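Local coordinates for protein ribokinase RBSK (Mycobacterium tuberculosis, PDB 3GO6) that probably phosphorylates D-ribose at O-5 with ATP and a divalent cation, working as a homodimeric ribokinase of the PfkB carbohydrate kinase family, at residues Q187-I192 and N204-P209; A251-A256 and R273-A278; A142-L147 and A168-M173; A132-V137 and V155-A160. One frame throughout, in Å; residues are numbered along the deposited sequence.

Contact 1: residues Q187-I192 and N204-P209; sequences QDLAAI and NDWPSP
Q187 and A190 of helix 183-192 draw close to P207 and S208, with CA-CA separations of 5.6 Å for Q187-P207 and 5.8 Å for A190-S208. In the alpha/beta fold of this PfkB-family kinase, helix 183-192 connects the parallel strands 171-175 and 195-199, and W206-S208 lie just past helix 200-205, where W206 is the first residue to leave helical backbone angles. A190 sits at the centre of the contact: its CB lies 3.2 Å above the plane of the W206 indole, offset toward the rim, and is in van der Waals contact with S208 OG at 3.4 Å. W206 has CG anti to the backbone N (chi1 -171°), the start of a side chain whose ring ends up against A190. P207 CD lies above the same side of the indole. Farther along the ring, L189 CG meets W206 CH2 at the ring's edge, near its plane, and the two side chains cross at about a right angle; V174 and L151 also touch both of them. Toward the exposed side, the CG of Q187 rests on P207 CB at 3.8 Å. No direct hydrogen bond spans the contact; water does the bridging. One water links Q187 O to S208 OG. Another lies in the indole plane, accepting from W206 NE1 at 2.9 Å while donating to A190 O at 2.6 Å and to S208 O at 2.7 Å.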
loop_
_atom_site.group_PDB
_atom_site.type_symbol
_atom_site.label_atom_id
_atom_site.label_comp_id
_atom_site.label_asym_id
_atom_site.label_seq_id
_atom_site.Cartn_x
_atom_site.Cartn_y
_atom_site.Cartn_z
ATOM N N GLN A 187 -17.028 -24.271 11.330
ATOM C CA GLN A 187 -17.740 -25.092 12.306
ATOM C C GLN A 187 -17.013 -26.403 12.566
ATOM O O GLN A 187 -16.915 -26.830 13.710
ATOM C CB GLN A 187 -19.191 -25.314 11.883
ATOM C CG GLN A 187 -20.036 -24.061 12.024
ATOM C CD GLN A 187 -21.295 -24.111 11.187
ATOM O OE1 GLN A 187 -21.442 -24.966 10.302
ATOM N NE2 GLN A 187 -22.205 -23.181 11.443
ATOM N N ASP A 188 -16.477 -27.014 11.508
ATOM C CA ASP A 188 -15.690 -28.235 11.630
ATOM C C ASP A 188 -14.383 -27.985 12.376
ATOM O O ASP A 188 -13.972 -28.798 13.185
ATOM C CB ASP A 188 -15.402 -28.854 10.253
ATOM C CG ASP A 188 -16.661 -29.422 9.583
ATOM O OD1 ASP A 188 -17.699 -29.567 10.268
ATOM O OD2 ASP A 188 -16.613 -29.708 8.366
ATOM N N LEU A 189 -13.727 -26.859 12.092
ATOM C CA LEU A 189 -12.501 -26.517 12.826
ATOM C C LEU A 189 -12.808 -26.212 14.294
ATOM O O LEU A 189 -12.095 -26.668 15.181
ATOM C CB LEU A 189 -11.752 -25.348 12.152
ATOM C CG LEU A 189 -10.370 -24.937 12.696
ATOM C CD1 LEU A 189 -9.420 -26.111 12.850
ATOM C CD2 LEU A 189 -9.768 -23.871 11.793
ATOM N N ALA A 190 -13.878 -25.462 14.549
ATOM C CA ALA A 190 -14.246 -25.102 15.930
ATOM C C ALA A 190 -14.536 -26.345 16.792
ATOM O O ALA A 190 -14.147 -26.409 17.970
ATOM C CB ALA A 190 -15.421 -24.138 15.937
ATOM N N ALA A 191 -15.171 -27.342 16.177
ATOM C CA ALA A 191 -15.536 -28.613 16.839
ATOM C C ALA A 191 -14.339 -29.319 17.452
ATOM O O ALA A 191 -14.474 -30.008 18.464
ATOM C CB ALA A 191 -16.256 -29.554 15.837
ATOM N N ILE A 192 -13.160 -29.129 16.861
ATOM C CA ILE A 192 -11.958 -29.845 17.300
ATOM C C ILE A 192 -10.809 -28.991 17.880
ATOM O O ILE A 192 -9.847 -29.547 18.412
ATOM C CB ILE A 192 -11.398 -30.791 16.178
ATOM C CG1 ILE A 192 -10.956 -29.999 14.941
ATOM C CG2 ILE A 192 -12.445 -31.852 15.787
ATOM C CD1 ILE A 192 -10.141 -30.823 13.938
ATOM N N ASN A 204 -16.430 -13.303 19.029
ATOM C CA ASN A 204 -17.880 -13.285 18.773
ATOM C C ASN A 204 -18.253 -14.037 17.492
ATOM O O ASN A 204 -19.292 -14.676 17.438
ATOM C CB ASN A 204 -18.408 -11.847 18.641
ATOM C CG ASN A 204 -18.391 -11.079 19.951
ATOM O OD1 ASN A 204 -18.358 -11.672 21.038
ATOM N ND2 ASN A 204 -18.430 -9.736 19.857
ATOM N N ASP A 205 -17.407 -13.942 16.462
ATOM C CA ASP A 205 -17.677 -14.567 15.179
ATOM C C ASP A 205 -17.407 -16.067 15.139
ATOM O O ASP A 205 -17.933 -16.760 14.271
ATOM C CB ASP A 205 -16.889 -13.879 14.054
ATOM C CG ASP A 205 -17.431 -14.219 12.672
ATOM O OD1 ASP A 205 -18.574 -13.802 12.360
ATOM O OD2 ASP A 205 -16.726 -14.904 11.889
ATOM N N TRP A 206 -16.581 -16.562 16.050
ATOM C CA TRP A 206 -16.170 -17.965 16.055
ATOM C C TRP A 206 -17.367 -18.886 16.404
ATOM O O TRP A 206 -18.125 -18.576 17.318
ATOM C CB TRP A 206 -15.039 -18.154 17.056
ATOM C CG TRP A 206 -14.372 -19.502 17.032
ATOM C CD1 TRP A 206 -14.400 -20.442 18.015
ATOM C CD2 TRP A 206 -13.539 -20.035 15.986
ATOM N NE1 TRP A 206 -13.653 -21.547 17.636
ATOM C CE2 TRP A 206 -13.114 -21.315 16.399
ATOM C CE3 TRP A 206 -13.122 -19.556 14.739
ATOM C CZ2 TRP A 206 -12.278 -22.120 15.614
ATOM C CZ3 TRP A 206 -12.302 -20.366 13.952
ATOM C CH2 TRP A 206 -11.884 -21.626 14.393
ATOM N N PRO A 207 -17.539 -19.996 15.664
ATOM C CA PRO A 207 -18.764 -20.836 15.793
ATOM C C PRO A 207 -19.114 -21.426 17.175
ATOM O O PRO A 207 -20.290 -21.389 17.564
ATOM C CB PRO A 207 -18.531 -21.952 14.770
ATOM C CG PRO A 207 -17.589 -21.320 13.750
ATOM C CD PRO A 207 -16.647 -20.518 14.610
ATOM N N SER A 208 -18.144 -21.987 17.889
ATOM C CA SER A 208 -18.432 -22.699 19.142
ATOM C C SER A 208 -17.169 -22.705 19.984
ATOM O O SER A 208 -16.073 -22.682 19.416
ATOM C CB SER A 208 -18.879 -24.144 18.856
ATOM O OG SER A 208 -17.847 -24.909 18.231
ATOM N N PRO A 209 -17.308 -22.748 21.331
ATOM C CA PRO A 209 -16.144 -22.589 22.193
ATOM C C PRO A 209 -15.201 -23.778 22.169
ATOM O O PRO A 209 -15.665 -24.929 22.105
ATOM C CB PRO A 209 -16.738 -22.401 23.600
ATOM C CG PRO A 209 -18.166 -22.712 23.505
ATOM C CD PRO A 209 -18.553 -22.952 22.098
HETATM O O HOH W 1 -18.682 -26.061 15.833
HETATM O O HOH W 2 -13.729 -24.037 19.069
HETATM O O HOH W 3 -16.778 -26.300 20.017
#

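Contact 2: residues A251-A256 and R273-A278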
loop_
_atom_site.group_PDB
_atom_site.type_symbol
_atom_site.label_atom_id
_atom_site.label_comp_id
_atom_site.label_asym_id
_atom_site.label_seq_id
_atom_site.Cartn_x
_atom_site.Cartn_y
_atom_site.Cartn_z
ATOM N N ALA A 251 0.333 -14.792 19.995
ATOM C CA ALA A 251 -0.053 -16.139 19.547
ATOM C C ALA A 251 1.150 -17.070 19.431
ATOM O O ALA A 251 1.099 -18.233 19.871
ATOM C CB ALA A 251 -0.804 -16.066 18.220
ATOM N N GLY A 252 2.239 -16.563 18.846
ATOM C CA GLY A 252 3.448 -17.379 18.661
ATOM C C GLY A 252 4.061 -17.751 19.992
ATOM O O GLY A 252 4.504 -18.895 20.194
ATOM N N VAL A 253 4.098 -16.792 20.912
ATOM C CA VAL A 253 4.608 -17.068 22.271
ATOM C C VAL A 253 3.705 -18.038 23.047
ATOM O O VAL A 253 4.207 -18.908 23.783
ATOM C CB VAL A 253 4.844 -15.765 23.072
ATOM C CG1 VAL A 253 5.219 -16.074 24.545
ATOM C CG2 VAL A 253 5.931 -14.962 22.396
ATOM N N LEU A 254 2.390 -17.902 22.882
ATOM C CA LEU A 254 1.468 -18.846 23.497
ATOM C C LEU A 254 1.765 -20.264 22.991
ATOM O O LEU A 254 1.863 -21.217 23.796
ATOM C CB LEU A 254 0.003 -18.456 23.249
ATOM C CG LEU A 254 -0.996 -19.157 24.176
ATOM C CD1 LEU A 254 -0.924 -18.539 25.579
ATOM C CD2 LEU A 254 -2.427 -19.072 23.651
ATOM N N ALA A 255 1.921 -20.407 21.672
ATOM C CA ALA A 255 2.239 -21.716 21.072
ATOM C C ALA A 255 3.557 -22.283 21.598
ATOM O O ALA A 255 3.668 -23.497 21.830
ATOM C CB ALA A 255 2.274 -21.627 19.540
ATOM N N ALA A 256 4.540 -21.402 21.788
ATOM C CA ALA A 256 5.876 -21.801 22.237
ATOM C C ALA A 256 5.917 -22.236 23.709
ATOM O O ALA A 256 6.911 -22.845 24.145
ATOM C CB ALA A 256 6.850 -20.660 22.019
ATOM N N ARG A 273 0.616 -15.834 30.808
ATOM C CA ARG A 273 1.420 -14.732 31.361
ATOM C C ARG A 273 2.548 -14.323 30.416
ATOM O O ARG A 273 2.778 -13.136 30.200
ATOM C CB ARG A 273 1.989 -15.085 32.743
ATOM C CG ARG A 273 0.923 -14.977 33.833
ATOM C CD ARG A 273 1.355 -15.584 35.160
ATOM N NE ARG A 273 0.284 -15.416 36.143
ATOM C CZ ARG A 273 0.232 -15.994 37.345
ATOM N NH1 ARG A 273 1.195 -16.819 37.745
ATOM N NH2 ARG A 273 -0.800 -15.743 38.155
ATOM N N ARG A 274 3.254 -15.309 29.876
ATOM C CA ARG A 274 4.375 -15.042 28.979
ATOM C C ARG A 274 3.885 -14.407 27.676
ATOM O O ARG A 274 4.492 -13.467 27.181
ATOM C CB ARG A 274 5.152 -16.332 28.718
ATOM C CG ARG A 274 5.928 -16.796 29.975
ATOM C CD ARG A 274 6.718 -18.078 29.771
ATOM N NE ARG A 274 7.844 -17.854 28.873
ATOM C CZ ARG A 274 8.997 -17.280 29.218
ATOM N NH1 ARG A 274 9.195 -16.864 30.472
ATOM N NH2 ARG A 274 9.952 -17.108 28.302
ATOM N N ALA A 275 2.782 -14.918 27.138
ATOM C CA ALA A 275 2.216 -14.386 25.897
ATOM C C ALA A 275 1.759 -12.939 26.111
ATOM O O ALA A 275 2.001 -12.067 25.258
ATOM C CB ALA A 275 1.055 -15.290 25.384
ATOM N N CYS A 276 1.146 -12.667 27.268
ATOM C CA CYS A 276 0.712 -11.299 27.603
ATOM C C CYS A 276 1.902 -10.346 27.691
ATOM O O CYS A 276 1.856 -9.246 27.135
ATOM C CB CYS A 276 -0.104 -11.261 28.912
ATOM S SG CYS A 276 -1.822 -11.730 28.706
ATOM N N ALA A 277 2.974 -10.778 28.356
ATOM C CA ALA A 277 4.178 -9.953 28.460
ATOM C C ALA A 277 4.814 -9.698 27.107
ATOM O O ALA A 277 5.215 -8.574 26.816
ATOM C CB ALA A 277 5.209 -10.576 29.426
ATOM N N ALA A 278 4.925 -10.738 26.280
ATOM C CA ALA A 278 5.558 -10.593 24.960
ATOM C C ALA A 278 4.764 -9.662 24.046
ATOM O O ALA A 278 5.347 -8.828 23.340
ATOM C CB ALA A 278 5.776 -11.955 24.304
#
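V253 fills the space between helices 246-257 and 265-282, which run antiparallel at 153° with local axes 8.1 Å apart and come together at V253 and A275, whose CA atoms are 5.1 Å apart. The apolar contacts divide between the two branches of V253. With CG1 anti to the backbone N (chi1 173°), that methyl lies over the backbone of the partner helix, 3.7 Å from A275 CA, while CG2 abuts A278 CB at 3.6 Å. L254 adds a second contact, its CD1 reaching A275 CB at 3.8 Å. The small A275 and A278 are consistent with this close approach, and no hydrogen bond crosses between the segments. R274 CB grazes V253 CG1, and the R274 guanidinium bonds outside the two segments: NH1 forms a salt bridge with D299 on helix 295-303, NE a weak hydrogen bond to N257 OD1 at the end of helix 246-257. C276, part of the ADP site although no ADP is bound here, has its CB pointing away from helix 246-257. L254 also packs against V195 and I197 of strand 195-199, whereas R274 and A278 meet I298, so helix 246-257 lies on the central sheet and helix 265-282 is flanked by helix 295-303.

Contact 3: residues A142-L147 and A168-M173; sequences ANCDVL and ADAVVM
V146 and V171 lie side by side on one face of the central sheet, pointing the same way, with V146 CG2 4.0 Å from V171 CB. V146 CG1, anti to the backbone N (chi1 180°), approaches M173 CB at 4.1 Å, extending the apolar line along the strand. L147 and V172 project to the opposite face, under helix 155-167, where A161 and A165 touch L147 and A162 touches V172. Near the start of the strands, A170 CB nestles against C144 SG at 3.9 Å. Strands 146-149 and 171-175 are parallel neighbours, joined through helix 155-167 in a beta-alpha-beta crossover. Three backbone bonds secure them: V171 N to D145 O at 2.9 Å, L147 N to V171 O at 2.8 Å and M173 N to L147 O at 2.9 Å. At the polar margin D145, whose CB points away from segment 168-173, forms a salt bridge through its carboxylate with R21 of the flanking strand 21-25. Between these two strands the backbone polarity is thus met by the ladder, while V172 N is taken up by the D194 side chain, leaving aliphatic faces for helix packing, and the buried D145 charge is probably balanced by R21.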
loop_
_atom_site.group_PDB
_atom_site.type_symbol
_atom_site.label_atom_id
_atom_site.label_comp_id
_atom_site.label_asym_id
_atom_site.label_seq_id
_atom_site.Cartn_x
_atom_site.Cartn_y
_atom_site.Cartn_z
ATOM N N ALA A 142 3.993 -32.993 10.663
ATOM C CA ALA A 142 4.811 -34.102 11.163
ATOM C C ALA A 142 5.583 -33.668 12.402
ATOM O O ALA A 142 6.112 -32.548 12.458
ATOM C CB ALA A 142 5.773 -34.601 10.080
ATOM N N ASN A 143 5.621 -34.548 13.396
ATOM C CA ASN A 143 6.446 -34.360 14.589
ATOM C C ASN A 143 6.317 -32.967 15.218
ATOM O O ASN A 143 7.311 -32.234 15.343
ATOM C CB ASN A 143 7.921 -34.663 14.281
ATOM C CG ASN A 143 8.111 -35.992 13.562
ATOM O OD1 ASN A 143 8.674 -36.041 12.460
ATOM N ND2 ASN A 143 7.622 -37.072 14.171
ATOM N N CYS A 144 5.095 -32.576 15.571
ATOM C CA CYS A 144 4.951 -31.337 16.332
ATOM C C CYS A 144 4.227 -31.558 17.644
ATOM O O CYS A 144 3.501 -32.540 17.817
ATOM C CB CYS A 144 4.329 -30.196 15.509
ATOM S SG CYS A 144 2.534 -30.227 15.300
ATOM N N ASP A 145 4.479 -30.646 18.573
ATOM C CA ASP A 145 3.813 -30.616 19.865
ATOM C C ASP A 145 2.584 -29.696 19.800
ATOM O O ASP A 145 1.526 -30.008 20.363
ATOM C CB ASP A 145 4.814 -30.144 20.916
ATOM C CG ASP A 145 5.979 -31.116 21.064
ATOM O OD1 ASP A 145 5.722 -32.339 21.038
ATOM O OD2 ASP A 145 7.131 -30.667 21.171
ATOM N N VAL A 146 2.733 -28.577 19.087
ATOM C CA VAL A 146 1.630 -27.618 18.899
ATOM C C VAL A 146 1.507 -27.243 17.417
ATOM O O VAL A 146 2.493 -26.833 16.797
ATOM C CB VAL A 146 1.854 -26.322 19.726
ATOM C CG1 VAL A 146 0.697 -25.316 19.519
ATOM C CG2 VAL A 146 2.024 -26.631 21.222
ATOM N N LEU A 147 0.311 -27.412 16.859
ATOM C CA LEU A 147 -0.028 -26.804 15.571
ATOM C C LEU A 147 -0.634 -25.419 15.822
ATOM O O LEU A 147 -1.567 -25.281 16.601
ATOM C CB LEU A 147 -1.021 -27.661 14.772
ATOM C CG LEU A 147 -1.782 -26.891 13.668
ATOM C CD1 LEU A 147 -0.949 -26.666 12.422
ATOM C CD2 LEU A 147 -3.093 -27.533 13.323
ATOM N N ALA A 168 -2.166 -37.113 15.863
ATOM C CA ALA A 168 -0.846 -37.297 16.474
ATOM C C ALA A 168 -0.776 -36.718 17.889
ATOM O O ALA A 168 0.312 -36.590 18.466
ATOM C CB ALA A 168 0.239 -36.691 15.585
ATOM N N ASP A 169 -1.948 -36.404 18.442
ATOM C CA ASP A 169 -2.118 -35.792 19.774
ATOM C C ASP A 169 -1.295 -34.513 20.000
ATOM O O ASP A 169 -0.840 -34.249 21.114
ATOM C CB ASP A 169 -1.946 -36.820 20.921
ATOM C CG ASP A 169 -2.461 -36.297 22.291
ATOM O OD1 ASP A 169 -3.562 -35.675 22.362
ATOM O OD2 ASP A 169 -1.752 -36.513 23.312
ATOM N N ALA A 170 -1.131 -33.722 18.937
ATOM C CA ALA A 170 -0.611 -32.353 19.054
ATOM C C ALA A 170 -1.729 -31.400 19.465
ATOM O O ALA A 170 -2.901 -31.619 19.127
ATOM C CB ALA A 170 -0.016 -31.902 17.747
ATOM N N VAL A 171 -1.366 -30.330 20.168
ATOM C CA VAL A 171 -2.315 -29.262 20.462
ATOM C C VAL A 171 -2.793 -28.557 19.172
ATOM O O VAL A 171 -1.980 -28.127 18.357
ATOM C CB VAL A 171 -1.694 -28.218 21.414
ATOM C CG1 VAL A 171 -2.668 -27.042 21.651
ATOM C CG2 VAL A 171 -1.285 -28.874 22.727
ATOM N N VAL A 172 -4.108 -28.441 18.998
ATOM C CA VAL A 172 -4.662 -27.650 17.904
ATOM C C VAL A 172 -4.947 -26.230 18.415
ATOM O O VAL A 172 -5.843 -26.015 19.227
ATOM C CB VAL A 172 -5.926 -28.281 17.275
ATOM C CG1 VAL A 172 -6.491 -27.367 16.210
ATOM C CG2 VAL A 172 -5.600 -29.663 16.677
ATOM N N MET A 173 -4.173 -25.270 17.918
ATOM C CA MET A 173 -4.285 -23.878 18.342
ATOM C C MET A 173 -4.599 -23.003 17.131
ATOM O O MET A 173 -3.834 -22.982 16.149
ATOM C CB MET A 173 -2.977 -23.456 19.033
ATOM C CG MET A 173 -2.980 -22.026 19.636
ATOM S SD MET A 173 -1.429 -21.593 20.474
ATOM C CE MET A 173 -1.562 -22.574 21.971
#

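Contact 4: residues A132-V137 and V155-A160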
loop_
_atom_site.group_PDB
_atom_site.type_symbol
_atom_site.label_atom_id
_atom_site.label_comp_id
_atom_site.label_asym_id
_atom_site.label_seq_id
_atom_site.Cartn_x
_atom_site.Cartn_y
_atom_site.Cartn_z
ATOM N N ALA A 132 -3.965 -17.814 -0.514
ATOM C CA ALA A 132 -5.316 -18.301 -0.817
ATOM C C ALA A 132 -5.305 -19.637 -1.571
ATOM O O ALA A 132 -6.336 -20.294 -1.694
ATOM C CB ALA A 132 -6.099 -17.247 -1.633
ATOM N N HIS A 133 -4.141 -20.043 -2.056
ATOM C CA HIS A 133 -4.018 -21.292 -2.810
ATOM C C HIS A 133 -3.190 -22.357 -2.105
ATOM O O HIS A 133 -2.722 -23.288 -2.745
ATOM C CB HIS A 133 -3.459 -21.014 -4.203
ATOM C CG HIS A 133 -4.257 -19.996 -4.951
ATOM N ND1 HIS A 133 -5.519 -20.262 -5.447
ATOM C CD2 HIS A 133 -4.009 -18.693 -5.218
ATOM C CE1 HIS A 133 -5.995 -19.171 -6.023
ATOM N NE2 HIS A 133 -5.104 -18.203 -5.891
ATOM N N LEU A 134 -2.981 -22.193 -0.800
ATOM C CA LEU A 134 -2.337 -23.228 -0.003
ATOM C C LEU A 134 -3.273 -24.429 0.198
ATOM O O LEU A 134 -4.322 -24.305 0.835
ATOM C CB LEU A 134 -1.874 -22.687 1.363
ATOM C CG LEU A 134 -1.150 -23.717 2.244
ATOM C CD1 LEU A 134 0.198 -24.108 1.648
ATOM C CD2 LEU A 134 -0.978 -23.233 3.692
ATOM N N THR A 135 -2.878 -25.581 -0.348
ATOM C CA THR A 135 -3.606 -26.836 -0.167
ATOM C C THR A 135 -2.859 -27.668 0.880
ATOM O O THR A 135 -1.695 -27.398 1.159
ATOM C CB THR A 135 -3.730 -27.656 -1.495
ATOM O OG1 THR A 135 -2.426 -27.930 -2.015
ATOM C CG2 THR A 135 -4.540 -26.905 -2.535
ATOM N N PRO A 136 -3.527 -28.658 1.491
ATOM C CA PRO A 136 -2.857 -29.397 2.576
ATOM C C PRO A 136 -1.545 -30.103 2.159
ATOM O O PRO A 136 -1.549 -30.944 1.262
ATOM C CB PRO A 136 -3.920 -30.404 3.027
ATOM C CG PRO A 136 -5.229 -29.842 2.541
ATOM C CD PRO A 136 -4.910 -29.119 1.271
ATOM N N VAL A 137 -0.432 -29.717 2.788
ATOM C CA VAL A 137 0.886 -30.320 2.521
ATOM C C VAL A 137 0.990 -31.572 3.412
ATOM O O VAL A 137 0.807 -31.479 4.635
ATOM C CB VAL A 137 2.063 -29.302 2.770
ATOM C CG1 VAL A 137 3.440 -29.956 2.590
ATOM C CG2 VAL A 137 1.943 -28.064 1.851
ATOM N N VAL A 155 -9.716 -22.058 4.944
ATOM C CA VAL A 155 -10.103 -22.697 6.209
ATOM C C VAL A 155 -10.016 -24.228 6.098
ATOM O O VAL A 155 -9.632 -24.899 7.052
ATOM C CB VAL A 155 -11.483 -22.212 6.748
ATOM C CG1 VAL A 155 -11.773 -22.863 8.111
ATOM C CG2 VAL A 155 -11.469 -20.697 6.924
ATOM N N ALA A 156 -10.320 -24.769 4.916
ATOM C CA ALA A 156 -10.224 -26.222 4.686
ATOM C C ALA A 156 -8.791 -26.729 4.831
ATOM O O ALA A 156 -8.567 -27.875 5.224
ATOM C CB ALA A 156 -10.771 -26.584 3.317
ATOM N N THR A 157 -7.811 -25.888 4.494
ATOM C CA THR A 157 -6.403 -26.229 4.726
ATOM C C THR A 157 -6.010 -26.192 6.211
ATOM O O THR A 157 -5.326 -27.098 6.698
ATOM C CB THR A 157 -5.471 -25.312 3.908
ATOM O OG1 THR A 157 -5.741 -25.511 2.513
ATOM C CG2 THR A 157 -3.995 -25.617 4.204
ATOM N N ALA A 158 -6.409 -25.142 6.925
ATOM C CA ALA A 158 -6.302 -25.111 8.387
ATOM C C ALA A 158 -6.923 -26.364 9.036
ATOM O O ALA A 158 -6.314 -26.992 9.905
ATOM C CB ALA A 158 -6.980 -23.843 8.934
ATOM N N LEU A 159 -8.140 -26.706 8.593
ATOM C CA LEU A 159 -8.885 -27.872 9.092
ATOM C C LEU A 159 -8.144 -29.187 8.861
ATOM O O LEU A 159 -8.032 -29.998 9.776
ATOM C CB LEU A 159 -10.283 -27.939 8.449
ATOM C CG LEU A 159 -11.196 -29.118 8.834
ATOM C CD1 LEU A 159 -11.491 -29.100 10.323
ATOM C CD2 LEU A 159 -12.501 -29.077 8.036
ATOM N N ALA A 160 -7.632 -29.396 7.651
ATOM C CA ALA A 160 -6.812 -30.573 7.361
ATOM C C ALA A 160 -5.586 -30.667 8.260
ATOM O O ALA A 160 -5.281 -31.736 8.770
ATOM C CB ALA A 160 -6.401 -30.605 5.908
#
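T157 and L134 meet through a short hydrogen bond, T157 OG1 donating to L134 O at 2.5 Å. It ties the irregular segment 132-137 to the first turns of helix 155-167, the crossover helix of the beta-alpha-beta unit formed with strands 146-149 and 171-175 in this ribokinase fold. The threonine hydroxyl reaches the carbonyl with OG1 anti to its own carbonyl carbon (chi1 -62°), and it approaches at a C=O...O angle of 141°, tilted 24° out of the carbonyl plane. The same side chain also makes an apolar contact: T157 CG2 lies 3.9 Å from L134 CD2 and is equally near L134 CG, the two side chains crossing at about a right angle. T157 therefore meets L134 with both of its branches, one polar and one apolar. Next to the hydroxyl, the T135 backbone contributes its CA, and the P136 ring brings CD to 3.9 Å from T157 OG1.

Second-shell contacts hold L134 and the start of the helix: L134 packs against V103 of strand 103-104 and against I153, just ahead of the helix, and V155, two residues before T157, on S185 and L186 of helix 183-192. The segment 132-137 follows strand 122-127 of the small four-stranded sheet and leads toward strand 146-149 of the main sheet, so the hydroxyl bond fastens a connection between the two sheets to the helix. One turn beyond T157, toward the more exposed side, the P136 ring leans on the helix, its CG 3.6 Å from A160 CB.

Overall arrangement
Contacts 3 and 4 interlock along the chain, since helix 155-167 of contact 4 joins the two strands paired in contact 3. Helix 155-167 also packs on helix 183-192 of contact 1, with L159 CD1 3.6 Å from L189 N. Across the sheet, M173 of contact 3 meets helix 246-257 of contact 2, its SD 3.7 Å from A255 CA. Contacts 2 and 4 lie on opposite sides of the chain's centre, 25 Å apart between centres. No contact includes a residue of the ribose pocket or a magnesium ligand, though contact 2 holds C276 of the nucleotide site; the L134 side chain is about 13 Å from the bound ribose, that of A278 about 11 Å from the magnesium ion.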